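PDB 3I3G: N-acetyltransferase from Trypanosoma brucei, which probably transfers the acetyl group of acetyl-CoA to the amino group of D-glucosamine 6-phosphate, a step towards UDP-N-acetylglucosamine. Local coordinates for residues Pro45-Gly49 against Val50-Asn54; Pro106-Gly110 against Ala111-Lys115. All coordinates share one frame; numbering follows the deposited sequence.

Contact 1: Pro45-Gly49 against Val50-Asn54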
ATOM      1  N   PRO A  45       9.996  18.706   3.997  1.00 19.46           N
ATOM      2  CA  PRO A  45      10.023  20.164   3.893  1.00 19.44           C
ATOM      3  C   PRO A  45       8.749  20.788   4.451  1.00 19.40           C
ATOM      4  O   PRO A  45       7.709  20.128   4.502  1.00 19.32           O
ATOM      5  CB  PRO A  45      10.122  20.412   2.383  1.00 19.40           C
ATOM      6  CG  PRO A  45       9.718  19.126   1.740  1.00 19.43           C
ATOM      7  CD  PRO A  45      10.148  18.057   2.686  1.00 19.40           C
ATOM      8  N   PRO A  46       8.827  22.061   4.862  1.00 19.41           N
ATOM      9  CA  PRO A  46       7.714  22.761   5.495  1.00 19.31           C
ATOM     10  C   PRO A  46       6.451  22.787   4.639  1.00 19.14           C
ATOM     11  O   PRO A  46       6.526  22.896   3.414  1.00 19.02           O
ATOM     12  CB  PRO A  46       8.252  24.185   5.675  1.00 19.39           C
ATOM     13  CG  PRO A  46       9.731  24.030   5.707  1.00 19.53           C
ATOM     14  CD  PRO A  46      10.027  22.909   4.759  1.00 19.47           C
ATOM     15  N   LEU A  47       5.302  22.688   5.298  1.00 18.95           N
ATOM     16  CA  LEU A  47       4.010  22.836   4.645  1.00 18.80           C
ATOM     17  C   LEU A  47       3.117  23.717   5.508  1.00 18.64           C
ATOM     18  O   LEU A  47       3.208  23.693   6.733  1.00 18.57           O
ATOM     19  CB  LEU A  47       3.351  21.471   4.432  1.00 18.78           C
ATOM     20  CG  LEU A  47       3.999  20.537   3.407  1.00 18.77           C
ATOM     21  CD1 LEU A  47       3.393  19.143   3.494  1.00 18.54           C
ATOM     22  CD2 LEU A  47       3.861  21.100   1.999  1.00 18.65           C
ATOM     23  N   SER A  48       2.257  24.500   4.867  1.00 18.50           N
ATOM     24  CA  SER A  48       1.342  25.370   5.596  1.00 18.37           C
ATOM     25  C   SER A  48       0.245  24.547   6.259  1.00 18.29           C
ATOM     26  O   SER A  48       0.010  23.398   5.888  1.00 18.21           O
ATOM     27  CB  SER A  48       0.721  26.401   4.654  1.00 18.35           C
ATOM     28  OG  SER A  48      -0.118  25.769   3.701  1.00 18.11           O
ATOM     29  N   GLY A  49      -0.426  25.138   7.243  1.00 18.21           N
ATOM     30  CA  GLY A  49      -1.547  24.477   7.898  1.00 18.11           C
ATOM     31  C   GLY A  49      -2.615  24.079   6.896  1.00 18.00           C
ATOM     32  O   GLY A  49      -3.193  22.995   6.987  1.00 17.99           O
ATOM     33  N   VAL A  50      -2.875  24.958   5.935  1.00 17.93           N
ATOM     34  CA  VAL A  50      -3.859  24.683   4.894  1.00 17.87           C
ATOM     35  C   VAL A  50      -3.451  23.481   4.050  1.00 17.81           C
ATOM     36  O   VAL A  50      -4.267  22.606   3.766  1.00 17.72           O
ATOM     37  CB  VAL A  50      -4.067  25.902   3.976  1.00 17.91           C
ATOM     38  CG1 VAL A  50      -4.793  25.489   2.702  1.00 18.06           C
ATOM     39  CG2 VAL A  50      -4.838  26.993   4.706  1.00 17.87           C
ATOM     40  N   GLU A  51      -2.184  23.443   3.651  1.00 17.76           N
ATOM     41  CA  GLU A  51      -1.667  22.336   2.854  1.00 17.69           C
ATOM     42  C   GLU A  51      -1.737  21.024   3.627  1.00 17.50           C
ATOM     43  O   GLU A  51      -2.160  19.998   3.094  1.00 17.43           O
ATOM     44  CB  GLU A  51      -0.228  22.615   2.412  1.00 17.77           C
ATOM     45  CG  GLU A  51      -0.104  23.749   1.406  1.00 18.47           C
ATOM     46  CD  GLU A  51       1.336  24.099   1.086  1.00 19.46           C
ATOM     47  OE1 GLU A  51       2.148  24.229   2.028  1.00 19.42           O
ATOM     48  OE2 GLU A  51       1.657  24.254  -0.113  1.00 20.33           O
ATOM     49  N   LEU A  52      -1.322  21.062   4.888  1.00 17.24           N
ATOM     50  CA  LEU A  52      -1.364  19.878   5.738  1.00 17.08           C
ATOM     51  C   LEU A  52      -2.789  19.347   5.865  1.00 17.04           C
ATOM     52  O   LEU A  52      -3.029  18.148   5.730  1.00 16.91           O
ATOM     53  CB  LEU A  52      -0.789  20.188   7.122  1.00 17.06           C
ATOM     54  CG  LEU A  52       0.731  20.349   7.205  1.00 16.91           C
ATOM     55  CD1 LEU A  52       1.138  20.977   8.531  1.00 16.90           C
ATOM     56  CD2 LEU A  52       1.427  19.009   7.004  1.00 16.76           C
ATOM     57  N   ALA A  53      -3.732  20.249   6.122  1.00 17.00           N
ATOM     58  CA  ALA A  53      -5.131  19.869   6.281  1.00 17.05           C
ATOM     59  C   ALA A  53      -5.659  19.153   5.041  1.00 17.09           C
ATOM     60  O   ALA A  53      -6.351  18.140   5.146  1.00 17.01           O
ATOM     61  CB  ALA A  53      -5.983  21.091   6.593  1.00 17.04           C
ATOM     62  N   ASN A  54      -5.333  19.690   3.870  1.00 17.12           N
ATOM     63  CA  ASN A  54      -5.781  19.105   2.612  1.00 17.37           C
ATOM     64  C   ASN A  54      -5.225  17.702   2.398  1.00 17.27           C
ATOM     65  O   ASN A  54      -5.925  16.817   1.908  1.00 17.36           O
ATOM     66  CB  ASN A  54      -5.410  20.006   1.435  1.00 17.50           C
ATOM     67  CG  ASN A  54      -6.275  21.246   1.360  1.00 18.10           C
ATOM     68  OD1 ASN A  54      -7.285  21.352   2.055  1.00 18.96           O
ATOM     69  ND2 ASN A  54      -5.887  22.191   0.512  1.00 18.96           N
TER
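S48 and E51 meet where an extended approach turns into helix 49-61: S48 is the N-cap, and G49, which has no side chain to place at this exposed start, already has helical angles. The first turn closes as L52 N donates to S48 O at 2.9 Å, and the next as A53 N donates to G49 O.

The N-H groups of a first helical turn have no helical carbonyl before them, and S48 and E51 supply substitutes in a capping box. E51 N donates to S48 OG at 3.1 Å; this oxygen sits between its own backbone N and carbonyl carbon (chi1 66°), which turns it to the E51 N-H. In return, S48 N donates to E51 OE1 at 2.9 Å and 172°, using the lone pair that points away from the other carboxylate oxygen. Glutamate has the length for this, and its chain, extended beyond CG, carries OE1 back to S48 N. A weak bond of 3.2 Å from S48 OG to E51 OE1 adds to the grip. The negative carboxylate beside the amino end of the helix should also interact favourably with its dipole.

L47 and L52 form a hydrophobic staple, the residue just before the cap meeting the fourth residue of the helix. L47 CB lies 4.0 Å from L52 CG, and L47 CD1 the same distance from L52 CD2. L47 also crosses E51 at about a right angle, with L47 CD2 3.6 Å from E51 OE1. Leucine suits both places because its branched, apolar end can meet the other leucine and further neighbours together: both L47 and L52 pack on L35 of helix 31-38, L52 reaches L31 as well, and F89 of the second subunit touches both leucines.

Contact 2: Pro106-Gly110 against Ala111-Lys115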
ATOM      1  N   PRO A 106      13.334  10.053  18.467  1.00 19.61           N
ATOM      2  CA  PRO A 106      14.535   9.465  19.052  1.00 19.95           C
ATOM      3  C   PRO A 106      14.571   9.615  20.572  1.00 20.20           C
ATOM      4  O   PRO A 106      15.126   8.762  21.264  1.00 20.34           O
ATOM      5  CB  PRO A 106      15.679  10.263  18.406  1.00 19.97           C
ATOM      6  CG  PRO A 106      15.032  11.420  17.707  1.00 19.87           C
ATOM      7  CD  PRO A 106      13.651  10.983  17.373  1.00 19.67           C
ATOM      8  N   SER A 107      13.979  10.691  21.081  1.00 20.53           N
ATOM      9  CA  SER A 107      13.947  10.933  22.519  1.00 20.87           C
ATOM     10  C   SER A 107      13.159   9.853  23.253  1.00 21.03           C
ATOM     11  O   SER A 107      13.334   9.656  24.455  1.00 21.04           O
ATOM     12  CB  SER A 107      13.350  12.309  22.820  1.00 20.86           C
ATOM     13  OG  SER A 107      14.186  13.345  22.334  1.00 21.18           O
ATOM     14  N   TYR A 108      12.294   9.154  22.524  1.00 21.29           N
ATOM     15  CA  TYR A 108      11.458   8.112  23.114  1.00 21.59           C
ATOM     16  C   TYR A 108      11.898   6.715  22.685  1.00 21.87           C
ATOM     17  O   TYR A 108      11.116   5.767  22.733  1.00 21.90           O
ATOM     18  CB  TYR A 108       9.988   8.341  22.756  1.00 21.50           C
ATOM     19  CG  TYR A 108       9.347   9.462  23.541  1.00 21.39           C
ATOM     20  CD1 TYR A 108       8.549   9.194  24.643  1.00 21.12           C
ATOM     21  CD2 TYR A 108       9.552  10.789  23.190  1.00 21.19           C
ATOM     22  CE1 TYR A 108       7.966  10.214  25.369  1.00 21.03           C
ATOM     23  CE2 TYR A 108       8.974  11.816  23.912  1.00 21.18           C
ATOM     24  CZ  TYR A 108       8.181  11.521  25.000  1.00 21.03           C
ATOM     25  OH  TYR A 108       7.601  12.541  25.723  1.00 21.07           O
ATOM     26  N   ARG A 109      13.163   6.636  22.342  1.00 22.20           N
ATOM     27  CA  ARG A 109      13.821   5.432  21.884  1.00 22.57           C
ATOM     28  C   ARG A 109      13.766   4.291  22.889  1.00 22.53           C
ATOM     29  O   ARG A 109      13.996   3.169  22.594  1.00 22.69           O
ATOM     30  CB  ARG A 109      15.279   5.766  21.529  1.00 22.74           C
ATOM     31  CG  ARG A 109      16.114   6.373  22.657  1.00 23.49           C
ATOM     32  CD  ARG A 109      17.458   6.815  22.147  1.00 24.75           C
ATOM     33  NE  ARG A 109      18.311   7.356  23.183  1.00 25.69           N
ATOM     34  CZ  ARG A 109      18.267   8.629  23.563  1.00 26.35           C
ATOM     35  NH1 ARG A 109      17.387   9.429  22.976  1.00 26.63           N
ATOM     36  NH2 ARG A 109      19.048   9.082  24.535  1.00 26.79           N
ATOM     37  N   GLY A 110      13.424   4.632  24.099  1.00 22.51           N
ATOM     38  CA  GLY A 110      13.419   3.678  25.203  1.00 22.32           C
ATOM     39  C   GLY A 110      12.047   3.502  25.823  1.00 22.15           C
ATOM     40  O   GLY A 110      11.913   2.923  26.902  1.00 22.24           O
ATOM     41  N   ALA A 111      11.022   3.995  25.137  1.00 21.89           N
ATOM     42  CA  ALA A 111       9.666   3.974  25.675  1.00 21.59           C
ATOM     43  C   ALA A 111       8.814   2.845  25.096  1.00 21.34           C
ATOM     44  O   ALA A 111       7.711   2.585  25.576  1.00 21.41           O
ATOM     45  CB  ALA A 111       8.989   5.322  25.452  1.00 21.60           C
ATOM     46  N   GLY A 112       9.327   2.181  24.064  1.00 21.01           N
ATOM     47  CA  GLY A 112       8.607   1.080  23.429  1.00 20.48           C
ATOM     48  C   GLY A 112       7.370   1.526  22.672  1.00 20.13           C
ATOM     49  O   GLY A 112       6.379   0.798  22.598  1.00 20.10           O
ATOM     50  N   LEU A 113       7.384   2.733  22.117  1.00 19.70           N
ATOM     51  CA  LEU A 113       6.271   3.247  21.338  1.00 19.33           C
ATOM     52  C   LEU A 113       6.100   2.496  20.015  1.00 19.09           C
ATOM     53  O   LEU A 113       5.023   2.308  19.573  1.00 19.02           O
ATOM     54  CB  LEU A 113       6.409   4.729  21.058  1.00 19.33           C
ATOM     55  CG  LEU A 113       6.637   5.659  22.254  1.00 19.28           C
ATOM     56  CD1 LEU A 113       6.497   7.065  21.879  1.00 19.17           C
ATOM     57  CD2 LEU A 113       5.811   5.294  23.350  1.00 19.40           C
ATOM     58  N   GLY A 114       7.207   2.111  19.416  1.00 18.81           N
ATOM     59  CA  GLY A 114       7.152   1.385  18.151  1.00 18.54           C
ATOM     60  C   GLY A 114       6.309   0.130  18.261  1.00 18.37           C
ATOM     61  O   GLY A 114       5.389  -0.085  17.469  1.00 18.26           O
ATOM     62  N   LYS A 115       6.624  -0.700  19.248  1.00 18.21           N
ATOM     63  CA  LYS A 115       5.877  -1.931  19.485  1.00 18.11           C
ATOM     64  C   LYS A 115       4.391  -1.647  19.687  1.00 17.89           C
ATOM     65  O   LYS A 115       3.537  -2.307  19.096  1.00 17.88           O
ATOM     66  CB  LYS A 115       6.441  -2.667  20.702  1.00 18.27           C
ATOM     67  CG  LYS A 115       5.634  -3.884  21.129  1.00 18.94           C
ATOM     68  CD  LYS A 115       6.353  -4.655  22.227  1.00 19.97           C
ATOM     69  CE  LYS A 115       5.531  -5.839  22.709  1.00 20.64           C
ATOM     70  NZ  LYS A 115       5.782  -7.061  21.897  1.00 21.56           N
TER
HETATM   71  O   HOH W   1       9.934   3.967  21.393  1.00 16.09           O
HETATM   72  O   HOH W   2      11.833   1.252  22.902  1.00 34.80           O
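Y108 and A111 are the ends of a type I beta turn, closed by A111 N donating to Y108 O at 3.0 Å. The sequence from R109 to G114 fits the GNAT-family signature (Q/R)-x-x-G-x-(G/A), the loop that in relatives receives the pyrophosphate of acetyl-CoA at the start of a helix, and probably does so here. Y108 CG stands anti to the carbonyl carbon (chi1 -76°), which brings the ring beside A111 and L113. A111 CB sits at the ring's edge, near its plane and 4.0 Å from Y108 CD1; a methyl is small enough for this place. L113 CD1 lies obliquely to the ring, 3.8 Å from Y108 CB.

G112 is the N-cap residue, and its positive phi of 69° favours glycine. With no side chain to cap, waters serve the helix end: one accepts from L113 N at 2.9 Å, while another bridges G112 N and R109 O. Further out, Y108 and L113 both pack on V78 of strand 76-86 and L21 of strand 21-25. R109 folds back instead: its NH1 reaches P106 O at 2.9 Å, and R109 N comes to that same oxygen from the opposite face of the carbonyl plane.

In the fold
Contacts 1 and 2 both sit largely at the surface, each with one buried leucine, and each where a loop enters a helix: 49-61 in the first, 113-127 in the second. They do not touch; their centres are 26 Å apart and their nearest atoms about 16 Å. The chemistry of the two helix starts differs: side chains do the capping in contact 1, whereas water serves contact 2, as expected if this helix start, as in other GNAT enzymes, meets the cofactor's pyrophosphate. Their surroundings differ too. The first packs against a helix and another subunit, the second against strands of its own chain, with no other chain of the assembly touching it.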